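Local structure of outer protein YopM (Yersinia pestis, 1JL5) at residues P231-L236 with T251-P256; L213-E218 with L236-T241; L259-V264 with L279-V284; P189-L194 with K209-P214. The protein is a leucine-rich-repeat effector that probably alters host cell physiology and so promotes bacterial survival in host tissues. All blocks are in the same frame, centred on the assembly; numbering follows the deposited sequence.

Interaction 1: P231-L236 with T251-P256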
# COMPACT_ATOMS: atom_id res chain seq x y z
N PRO A 231 -0.11 25.63 23.79
CA PRO A 231 -0.11 26.82 24.63
C PRO A 231 -1.31 27.66 24.22
O PRO A 231 -2.04 27.30 23.29
CB PRO A 231 1.21 27.48 24.28
CG PRO A 231 1.35 27.14 22.83
CD PRO A 231 0.96 25.68 22.78
N GLU A 232 -1.52 28.78 24.90
CA GLU A 232 -2.63 29.63 24.53
C GLU A 232 -2.43 30.04 23.09
O GLU A 232 -1.34 30.45 22.69
CB GLU A 232 -2.69 30.85 25.43
CG GLU A 232 -3.85 31.75 25.09
CD GLU A 232 -4.21 32.66 26.23
OE1 GLU A 232 -3.28 33.23 26.83
OE2 GLU A 232 -5.42 32.80 26.51
N LEU A 233 -3.49 29.95 22.30
CA LEU A 233 -3.42 30.27 20.88
C LEU A 233 -4.31 31.42 20.45
O LEU A 233 -4.05 32.06 19.44
CB LEU A 233 -3.83 29.05 20.07
CG LEU A 233 -3.12 27.73 20.38
CD1 LEU A 233 -3.87 26.58 19.70
CD2 LEU A 233 -1.68 27.81 19.92
N GLN A 234 -5.36 31.66 21.22
CA GLN A 234 -6.32 32.68 20.86
C GLN A 234 -5.77 34.08 20.71
O GLN A 234 -6.36 34.91 20.02
CB GLN A 234 -7.48 32.68 21.85
CG GLN A 234 -7.13 33.19 23.21
CD GLN A 234 -8.23 32.90 24.19
OE1 GLN A 234 -9.41 33.10 23.88
NE2 GLN A 234 -7.87 32.42 25.37
N ASN A 235 -4.64 34.35 21.34
CA ASN A 235 -4.05 35.67 21.26
C ASN A 235 -3.00 35.74 20.17
O ASN A 235 -2.16 36.63 20.17
CB ASN A 235 -3.47 36.07 22.60
CG ASN A 235 -4.51 36.05 23.69
OD1 ASN A 235 -5.62 36.53 23.49
ND2 ASN A 235 -4.16 35.50 24.85
N LEU A 236 -3.05 34.78 19.26
CA LEU A 236 -2.11 34.73 18.15
C LEU A 236 -2.93 35.04 16.91
O LEU A 236 -3.40 34.15 16.21
CB LEU A 236 -1.47 33.34 18.07
CG LEU A 236 -0.80 32.96 19.39
CD1 LEU A 236 -0.21 31.56 19.30
CD2 LEU A 236 0.27 33.99 19.72
N THR A 251 -7.66 18.27 24.35
CA THR A 251 -8.45 19.43 23.98
C THR A 251 -7.53 20.42 23.32
O THR A 251 -6.31 20.33 23.42
CB THR A 251 -9.07 20.14 25.21
OG1 THR A 251 -8.01 20.65 26.03
CG2 THR A 251 -9.92 19.19 26.02
N LEU A 252 -8.13 21.37 22.63
CA LEU A 252 -7.36 22.40 21.98
C LEU A 252 -7.74 23.67 22.71
O LEU A 252 -8.86 23.80 23.20
CB LEU A 252 -7.76 22.53 20.52
CG LEU A 252 -7.52 21.29 19.66
CD1 LEU A 252 -7.86 21.61 18.22
CD2 LEU A 252 -6.07 20.86 19.80
N PRO A 253 -6.80 24.60 22.82
CA PRO A 253 -7.11 25.85 23.50
C PRO A 253 -8.00 26.60 22.53
O PRO A 253 -8.27 26.11 21.43
CB PRO A 253 -5.75 26.54 23.62
CG PRO A 253 -4.76 25.40 23.50
CD PRO A 253 -5.37 24.53 22.46
N ASP A 254 -8.45 27.77 22.93
CA ASP A 254 -9.23 28.57 22.02
C ASP A 254 -8.24 28.78 20.90
O ASP A 254 -7.07 29.08 21.14
CB ASP A 254 -9.60 29.88 22.70
CG ASP A 254 -10.50 29.65 23.87
OD1 ASP A 254 -11.60 29.11 23.64
OD2 ASP A 254 -10.12 29.98 25.01
N LEU A 255 -8.69 28.58 19.69
CA LEU A 255 -7.83 28.67 18.53
C LEU A 255 -7.43 30.07 18.09
O LEU A 255 -8.05 31.05 18.49
CB LEU A 255 -8.49 27.94 17.38
CG LEU A 255 -8.73 26.47 17.71
CD1 LEU A 255 -9.54 25.81 16.62
CD2 LEU A 255 -7.38 25.77 17.89
N PRO A 256 -6.37 30.16 17.29
CA PRO A 256 -5.96 31.48 16.83
C PRO A 256 -7.20 31.96 16.06
O PRO A 256 -7.74 31.22 15.25
CB PRO A 256 -4.78 31.17 15.92
CG PRO A 256 -4.16 29.98 16.60
CD PRO A 256 -5.37 29.14 16.92
O HOH W 1 -5.99 29.86 23.29
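Leu233 carries the apolar contact: its CB lies 3.5 Å from Pro256 CD, and its CD1 reaches Pro253 CD at 3.8 Å and Leu255 CD2 at 4.0 Å. CG stands anti to the carbonyl carbon (chi1 -52°), and CD1 beyond it touches the rings of both Pro253 and Pro256. Gln234 runs beside Asp254, the two side chains pointing the same way, with Gln234 CB 3.6 Å from Asp254 CB and their amide and carboxylate planes turned 40° from each other. The amide is tied back to its own segment, Gln234 NE2 donating to the anti lone pair of Glu232 OE2 at 2.7 Å. The backbones are joined through a water, which accepts from Leu233 N and donates to Asp254 O. A CA-H...O contact adds to this, Pro256 CA lying 3.3 Å from Leu233 O. That carbonyl also accepts Leu236 N in the type I turn Leu233-Leu236. Ile242 of strand 241-243 touches both Leu233 and Pro256. From Pro253 to Pro256 the backbone keeps polyproline II-like torsions, and such extended connections, stacked repeat on repeat, form the convex back of a short-repeat leucine-rich solenoid.

Interaction 2: L213-E218 with L236-T241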
# COMPACT_ATOMS: atom_id res chain seq x y z
N LEU A 213 3.60 31.07 22.46
CA LEU A 213 3.95 31.44 21.11
C LEU A 213 4.02 32.94 20.89
O LEU A 213 3.28 33.71 21.50
CB LEU A 213 2.95 30.80 20.15
CG LEU A 213 2.78 29.30 20.39
CD1 LEU A 213 1.79 28.72 19.40
CD2 LEU A 213 4.14 28.60 20.27
N PRO A 214 4.92 33.37 20.00
CA PRO A 214 5.09 34.79 19.69
C PRO A 214 3.90 35.30 18.90
O PRO A 214 3.34 34.60 18.06
CB PRO A 214 6.37 34.81 18.87
CG PRO A 214 6.31 33.51 18.14
CD PRO A 214 5.87 32.55 19.23
N LEU A 215 3.51 36.53 19.20
CA LEU A 215 2.40 37.17 18.54
C LEU A 215 2.56 37.10 17.02
O LEU A 215 1.58 37.05 16.28
CB LEU A 215 2.34 38.64 18.96
CG LEU A 215 1.26 39.50 18.31
CD1 LEU A 215 -0.09 39.08 18.85
CD2 LEU A 215 1.52 40.97 18.62
N SER A 216 3.80 37.09 16.57
CA SER A 216 4.08 37.06 15.15
C SER A 216 3.87 35.70 14.50
O SER A 216 3.76 35.61 13.28
CB SER A 216 5.53 37.49 14.91
OG SER A 216 6.40 36.67 15.66
N LEU A 217 3.80 34.65 15.30
CA LEU A 217 3.66 33.30 14.75
C LEU A 217 2.50 33.16 13.77
O LEU A 217 1.36 33.50 14.08
CB LEU A 217 3.50 32.28 15.88
CG LEU A 217 3.85 30.84 15.45
CD1 LEU A 217 5.33 30.79 15.07
CD2 LEU A 217 3.56 29.88 16.59
N GLU A 218 2.81 32.67 12.59
CA GLU A 218 1.78 32.47 11.58
C GLU A 218 1.58 30.98 11.42
O GLU A 218 0.52 30.52 11.00
CB GLU A 218 2.23 33.06 10.25
CG GLU A 218 2.68 34.50 10.36
CD GLU A 218 2.89 35.12 9.01
OE1 GLU A 218 3.39 34.41 8.11
OE2 GLU A 218 2.58 36.32 8.85
N LEU A 236 -3.05 34.78 19.26
CA LEU A 236 -2.11 34.73 18.15
C LEU A 236 -2.93 35.04 16.91
O LEU A 236 -3.40 34.15 16.21
CB LEU A 236 -1.47 33.34 18.07
CG LEU A 236 -0.80 32.96 19.39
CD1 LEU A 236 -0.21 31.56 19.30
CD2 LEU A 236 0.27 33.99 19.72
N PRO A 237 -3.12 36.34 16.63
CA PRO A 237 -3.90 36.81 15.49
C PRO A 237 -3.34 36.43 14.13
O PRO A 237 -4.06 36.42 13.15
CB PRO A 237 -3.92 38.33 15.70
CG PRO A 237 -2.58 38.58 16.29
CD PRO A 237 -2.47 37.47 17.32
N PHE A 238 -2.05 36.11 14.08
CA PHE A 238 -1.43 35.78 12.82
C PHE A 238 -1.19 34.29 12.66
O PHE A 238 -0.77 33.83 11.60
CB PHE A 238 -0.13 36.55 12.68
CG PHE A 238 -0.28 38.02 12.93
CD1 PHE A 238 -1.08 38.80 12.11
CD2 PHE A 238 0.35 38.61 14.02
CE1 PHE A 238 -1.26 40.15 12.36
CE2 PHE A 238 0.17 39.97 14.29
CZ PHE A 238 -0.64 40.74 13.46
N LEU A 239 -1.46 33.53 13.71
CA LEU A 239 -1.26 32.09 13.64
C LEU A 239 -2.36 31.51 12.76
O LEU A 239 -3.52 31.45 13.16
CB LEU A 239 -1.31 31.48 15.04
CG LEU A 239 -0.93 30.00 15.13
CD1 LEU A 239 0.35 29.74 14.34
CD2 LEU A 239 -0.76 29.62 16.58
N THR A 240 -1.99 31.10 11.56
CA THR A 240 -2.97 30.56 10.64
C THR A 240 -2.80 29.07 10.44
O THR A 240 -3.69 28.40 9.93
CB THR A 240 -2.86 31.26 9.29
OG1 THR A 240 -1.49 31.21 8.85
CG2 THR A 240 -3.30 32.71 9.41
N THR A 241 -1.65 28.55 10.84
CA THR A 241 -1.42 27.14 10.70
C THR A 241 -0.95 26.49 11.97
O THR A 241 0.04 26.91 12.57
CB THR A 241 -0.39 26.84 9.61
OG1 THR A 241 -0.96 27.13 8.33
CG2 THR A 241 0.02 25.36 9.64
O HOH W 2 -0.05 35.18 15.69
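Leu213 and Leu236 meet in the core of a leucine-rich-repeat solenoid, where 213-218 and 236-241 are successive turns leading into neighbouring strands. Their side chains cross at about a right angle, and the packing is tight: Leu236 CD1 is 3.4 Å from Leu213 CB. Leu213 CD1 also reaches Leu239 CD2. Leu217 and Leu239 lie side by side, Leu217 CG 3.8 Å from Leu239 CD1. CG is anti to the backbone N in Leu239 (chi1 -172°), as in Leu217. Nearer the surface, Leu215 CD1 abuts Pro237 CD at 3.3 Å, and Pro237 CG in turn covers one face of the Phe238 ring, offset toward its rim.

Two equivalent type I turns, Pro214-Leu217 and Leu236-Leu239, place the polar atoms. A water lies between them, donating to Leu215 O and Leu217 O and accepting from Phe238 N at 2.7 Å, so one molecule bridges three backbone groups. Direct hydrogen bonds converge on Glu218 O. Thr241 N approaches in the carbonyl plane at 2.9 Å, whereas Thr240 N comes in at 2.6 Å, tilted 31° from that plane. This double acceptance begins the sheet pairing. At the far end of the contact, Leu215 O sits at the edge of the Phe238 ring and in its plane, 3.0 Å from CD2.

Interaction 3: L259-V264 with L279-V284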
# COMPACT_ATOMS: atom_id res chain seq x y z
N LEU A 259 -7.03 31.29 12.46
CA LEU A 259 -6.48 29.99 12.10
C LEU A 259 -7.07 29.55 10.77
O LEU A 259 -8.28 29.64 10.55
CB LEU A 259 -6.83 28.96 13.17
CG LEU A 259 -6.11 27.63 13.00
CD1 LEU A 259 -4.61 27.85 13.14
CD2 LEU A 259 -6.60 26.64 14.04
N GLU A 260 -6.22 29.07 9.88
CA GLU A 260 -6.68 28.62 8.58
C GLU A 260 -6.50 27.13 8.43
O GLU A 260 -7.31 26.44 7.82
CB GLU A 260 -5.89 29.31 7.48
CG GLU A 260 -6.19 30.78 7.35
CD GLU A 260 -5.21 31.46 6.44
OE1 GLU A 260 -4.82 30.85 5.43
OE2 GLU A 260 -4.83 32.61 6.74
N ALA A 261 -5.41 26.63 8.99
CA ALA A 261 -5.12 25.21 8.90
C ALA A 261 -4.88 24.65 10.27
O ALA A 261 -4.02 25.12 11.02
CB ALA A 261 -3.90 24.98 8.00
N LEU A 262 -5.66 23.64 10.60
CA LEU A 262 -5.51 22.99 11.88
C LEU A 262 -5.39 21.51 11.64
O LEU A 262 -6.32 20.87 11.15
CB LEU A 262 -6.71 23.27 12.78
CG LEU A 262 -6.65 22.54 14.13
CD1 LEU A 262 -5.41 22.98 14.90
CD2 LEU A 262 -7.90 22.81 14.92
N ASN A 263 -4.23 20.97 11.96
CA ASN A 263 -4.05 19.55 11.82
C ASN A 263 -3.73 19.07 13.21
O ASN A 263 -2.68 19.38 13.77
CB ASN A 263 -2.89 19.21 10.90
CG ASN A 263 -2.78 17.73 10.68
OD1 ASN A 263 -3.07 16.94 11.58
ND2 ASN A 263 -2.36 17.33 9.49
N VAL A 264 -4.66 18.33 13.80
CA VAL A 264 -4.46 17.79 15.13
C VAL A 264 -4.73 16.32 14.99
O VAL A 264 -5.24 15.66 15.90
CB VAL A 264 -5.41 18.42 16.14
CG1 VAL A 264 -4.96 19.84 16.42
CG2 VAL A 264 -6.83 18.40 15.59
N LEU A 279 -10.77 29.03 9.11
CA LEU A 279 -10.30 27.65 8.96
C LEU A 279 -10.75 27.04 7.65
O LEU A 279 -11.94 26.85 7.41
CB LEU A 279 -10.80 26.80 10.13
CG LEU A 279 -10.00 25.53 10.39
CD1 LEU A 279 -8.56 25.90 10.74
CD2 LEU A 279 -10.64 24.74 11.52
N THR A 280 -9.78 26.73 6.80
CA THR A 280 -10.07 26.15 5.50
C THR A 280 -9.53 24.73 5.45
O THR A 280 -9.95 23.92 4.62
CB THR A 280 -9.40 26.94 4.40
OG1 THR A 280 -8.00 27.01 4.67
CG2 THR A 280 -9.97 28.35 4.33
N PHE A 281 -8.60 24.43 6.35
CA PHE A 281 -8.00 23.12 6.40
C PHE A 281 -8.11 22.57 7.80
O PHE A 281 -7.55 23.13 8.75
CB PHE A 281 -6.53 23.20 5.97
CG PHE A 281 -5.80 21.89 6.07
CD1 PHE A 281 -5.46 21.35 7.31
CD2 PHE A 281 -5.46 21.19 4.91
CE1 PHE A 281 -4.80 20.13 7.39
CE2 PHE A 281 -4.80 19.97 4.99
CZ PHE A 281 -4.47 19.44 6.23
N LEU A 282 -8.84 21.48 7.94
CA LEU A 282 -9.02 20.89 9.24
C LEU A 282 -8.78 19.39 9.20
O LEU A 282 -9.46 18.65 8.51
CB LEU A 282 -10.43 21.16 9.74
CG LEU A 282 -10.78 20.58 11.11
CD1 LEU A 282 -9.85 21.15 12.17
CD2 LEU A 282 -12.23 20.91 11.43
N ASP A 283 -7.78 18.96 9.95
CA ASP A 283 -7.51 17.54 10.01
C ASP A 283 -7.65 17.15 11.46
O ASP A 283 -6.81 17.48 12.28
CB ASP A 283 -6.11 17.21 9.53
CG ASP A 283 -5.90 15.71 9.42
OD1 ASP A 283 -6.51 14.97 10.22
OD2 ASP A 283 -5.12 15.28 8.56
N VAL A 284 -8.74 16.47 11.77
CA VAL A 284 -8.99 16.01 13.12
C VAL A 284 -9.09 14.50 13.04
O VAL A 284 -9.70 13.86 13.89
CB VAL A 284 -10.30 16.60 13.67
CG1 VAL A 284 -10.14 18.10 13.83
CG2 VAL A 284 -11.45 16.29 12.73
O HOH W 3 -6.88 29.47 3.88
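Leu279 CD1 lies at the apolar centre, 3.8 Å from both Leu259 CG and Leu262 CB. Leu279 and Leu259 lie side by side, and so do Leu262 and Leu282, whose CD2 and CD1 respectively are 3.8 Å apart. CG of Leu262 is anti to the backbone N (chi1 177°); Leu282 takes the same setting, and the two face each other across a parallel bridge. Val264 CG2 against Val284 CG1 continues the row toward the end of the strands.

Strands 261-263 and 281-283 are parallel, their axes 4.6 Å apart and 8° from alignment, as expected of adjacent strands on the concave face of a leucine-rich-repeat solenoid. The ladder runs from Leu262 N to Phe281 O, Asp283 N to Leu262 O and Val264 N to Asp283 O. At its start Glu260 O takes two donors, Phe281 N nearly along the C=O axis at 2.8 Å and Thr280 N on a lone pair at 2.7 Å.

On the side opposite the leucines, Ala261 CB meets Phe281 CB, and the Phe281 ring stacks with Tyr301. Asn263 and Asp283 stack there with amide and carboxylate planes 22° apart. Their polar ends are held separately, Asn263 OD1 by Arg265 N and Asp283 OD1 by Ser285 OG. Beyond the ladder's start, a water donates to Glu260 OE1 at 2.9 Å and lies 2.8 Å from Thr280 OG1.

Interaction 4: P189-L194 with K209-P214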
# COMPACT_ATOMS: atom_id res chain seq x y z
N PRO A 189 13.12 26.68 23.09
CA PRO A 189 13.51 27.84 23.90
C PRO A 189 12.31 28.78 23.93
O PRO A 189 11.33 28.56 23.22
CB PRO A 189 14.69 28.42 23.12
CG PRO A 189 14.36 28.06 21.71
CD PRO A 189 13.89 26.63 21.83
N GLU A 190 12.37 29.80 24.77
CA GLU A 190 11.28 30.76 24.85
C GLU A 190 11.08 31.31 23.46
O GLU A 190 12.04 31.58 22.74
CB GLU A 190 11.65 31.88 25.82
CG GLU A 190 10.59 32.96 25.93
CD GLU A 190 10.94 33.98 26.99
OE1 GLU A 190 12.04 34.56 26.92
OE2 GLU A 190 10.10 34.20 27.89
N LEU A 191 9.82 31.49 23.07
CA LEU A 191 9.52 31.97 21.74
C LEU A 191 8.68 33.24 21.73
O LEU A 191 8.79 34.05 20.81
CB LEU A 191 8.76 30.89 20.97
CG LEU A 191 9.38 29.50 20.96
CD1 LEU A 191 8.37 28.48 20.45
CD2 LEU A 191 10.64 29.51 20.10
N GLN A 192 7.85 33.40 22.75
CA GLN A 192 6.95 34.54 22.85
C GLN A 192 7.60 35.89 22.64
O GLN A 192 6.93 36.84 22.24
CB GLN A 192 6.22 34.51 24.19
CG GLN A 192 7.08 34.84 25.40
CD GLN A 192 6.39 34.49 26.70
OE1 GLN A 192 5.21 34.80 26.89
NE2 GLN A 192 7.12 33.85 27.60
N ASN A 193 8.90 35.99 22.89
CA ASN A 193 9.59 37.27 22.73
C ASN A 193 10.27 37.43 21.38
O ASN A 193 11.02 38.39 21.17
CB ASN A 193 10.60 37.47 23.86
CG ASN A 193 9.93 37.50 25.21
OD1 ASN A 193 8.96 38.22 25.42
ND2 ASN A 193 10.45 36.71 26.15
N LEU A 194 10.02 36.50 20.47
CA LEU A 194 10.59 36.59 19.14
C LEU A 194 9.58 37.40 18.34
O LEU A 194 8.54 36.90 17.92
CB LEU A 194 10.77 35.20 18.52
CG LEU A 194 12.04 34.41 18.89
CD1 LEU A 194 12.89 35.17 19.88
CD2 LEU A 194 11.64 33.06 19.43
N LYS A 209 5.39 20.31 26.04
CA LYS A 209 4.70 21.59 25.97
C LYS A 209 5.40 22.48 24.98
O LYS A 209 6.56 22.27 24.66
CB LYS A 209 4.71 22.27 27.35
CG LYS A 209 3.96 21.49 28.42
CD LYS A 209 3.88 22.26 29.74
CE LYS A 209 3.10 21.47 30.78
NZ LYS A 209 2.96 22.21 32.07
N LEU A 210 4.68 23.45 24.47
CA LEU A 210 5.26 24.40 23.55
C LEU A 210 5.36 25.66 24.36
O LEU A 210 4.50 25.94 25.19
CB LEU A 210 4.34 24.65 22.35
CG LEU A 210 4.16 23.46 21.41
CD1 LEU A 210 3.19 23.85 20.31
CD2 LEU A 210 5.50 23.04 20.84
N PRO A 211 6.44 26.42 24.18
CA PRO A 211 6.57 27.66 24.94
C PRO A 211 5.41 28.54 24.48
O PRO A 211 4.78 28.24 23.47
CB PRO A 211 7.91 28.20 24.49
CG PRO A 211 8.69 26.95 24.15
CD PRO A 211 7.66 26.14 23.39
N ASP A 212 5.12 29.61 25.21
CA ASP A 212 4.06 30.49 24.76
C ASP A 212 4.53 30.94 23.39
O ASP A 212 5.72 31.16 23.18
CB ASP A 212 3.88 31.67 25.70
CG ASP A 212 3.29 31.25 27.03
OD1 ASP A 212 2.32 30.47 27.01
OD2 ASP A 212 3.79 31.70 28.08
N LEU A 213 3.60 31.07 22.46
CA LEU A 213 3.95 31.44 21.11
C LEU A 213 4.02 32.94 20.89
O LEU A 213 3.28 33.71 21.50
CB LEU A 213 2.95 30.80 20.15
CG LEU A 213 2.78 29.30 20.39
CD1 LEU A 213 1.79 28.72 19.40
CD2 LEU A 213 4.14 28.60 20.27
N PRO A 214 4.92 33.37 20.00
CA PRO A 214 5.09 34.79 19.69
C PRO A 214 3.90 35.30 18.90
O PRO A 214 3.34 34.60 18.06
CB PRO A 214 6.37 34.81 18.87
CG PRO A 214 6.31 33.51 18.14
CD PRO A 214 5.87 32.55 19.23
O HOH W 4 7.70 31.49 24.75
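Gln192 and Pro214 bring the backbones nearest, with CA atoms 3.7 Å apart, while Glu190 and Pro211 are 5.6 Å apart by the same measure. Both segments belong to the connections that follow the strands of a leucine-rich-repeat solenoid, one in LRR 6 and the other in LRR 7. The first bends in a type I turn, Leu191-Leu194, closed by Leu194 N to Leu191 O. The second stays extended from Pro211 to Pro214, with torsions close to polyproline II. Between them a water accepts from Leu191 N at 2.7 Å and donates to Asp212 O, a hydrogen-bonded bridge across the contact.

Leu191 crosses Pro211 obliquely, its CD1 3.8 Å from Pro211 CD, and its CB rests against Pro214 CD at the same distance. Pro214 CB lies at the mouth of the turn, 3.2 Å from both Leu191 O and Leu194 O. Ser216 OG, hydrogen-bonded mainly to Leu197 O, also makes a weak hydrogen bond with Leu194 O.

Gln192 runs alongside Asp212, yet their amide and carboxylate planes are 61° apart. CG of Gln192 stands between the backbone N and the carbonyl carbon (chi1 72°), and the chain continues extended, with OE1 3.6 Å from Asp212 CB. The amide turns its other end to its own segment: Gln192 NE2 donates to Glu190 OE2 at 3.0 Å, on the anti side of the carboxylate.

How the interactions relate
From the N terminus, interaction 4 comes first, joining the connections before and after strand 199-201. Interaction 2 begins on its closing segment, sharing Leu213 and Pro214, and spans strand 219-221. Interaction 1 opens before interaction 2 has closed, so the two cross, with Leu236 common to both; it spans strand 241-243. Interaction 3 follows in series, closing loop 265-278 by pairing strands 261-263 and 281-283. None is nested in another. Interactions 4 and 1 tie successive connections on the convex back, interaction 2 the turns leading into strands, and interaction 3 the concave face. Interactions 2 and 3 meet where Thr240 O probably accepts Glu260 N and Ala261 N, while Leu252 and Leu255 pack interaction 1 onto Leu262.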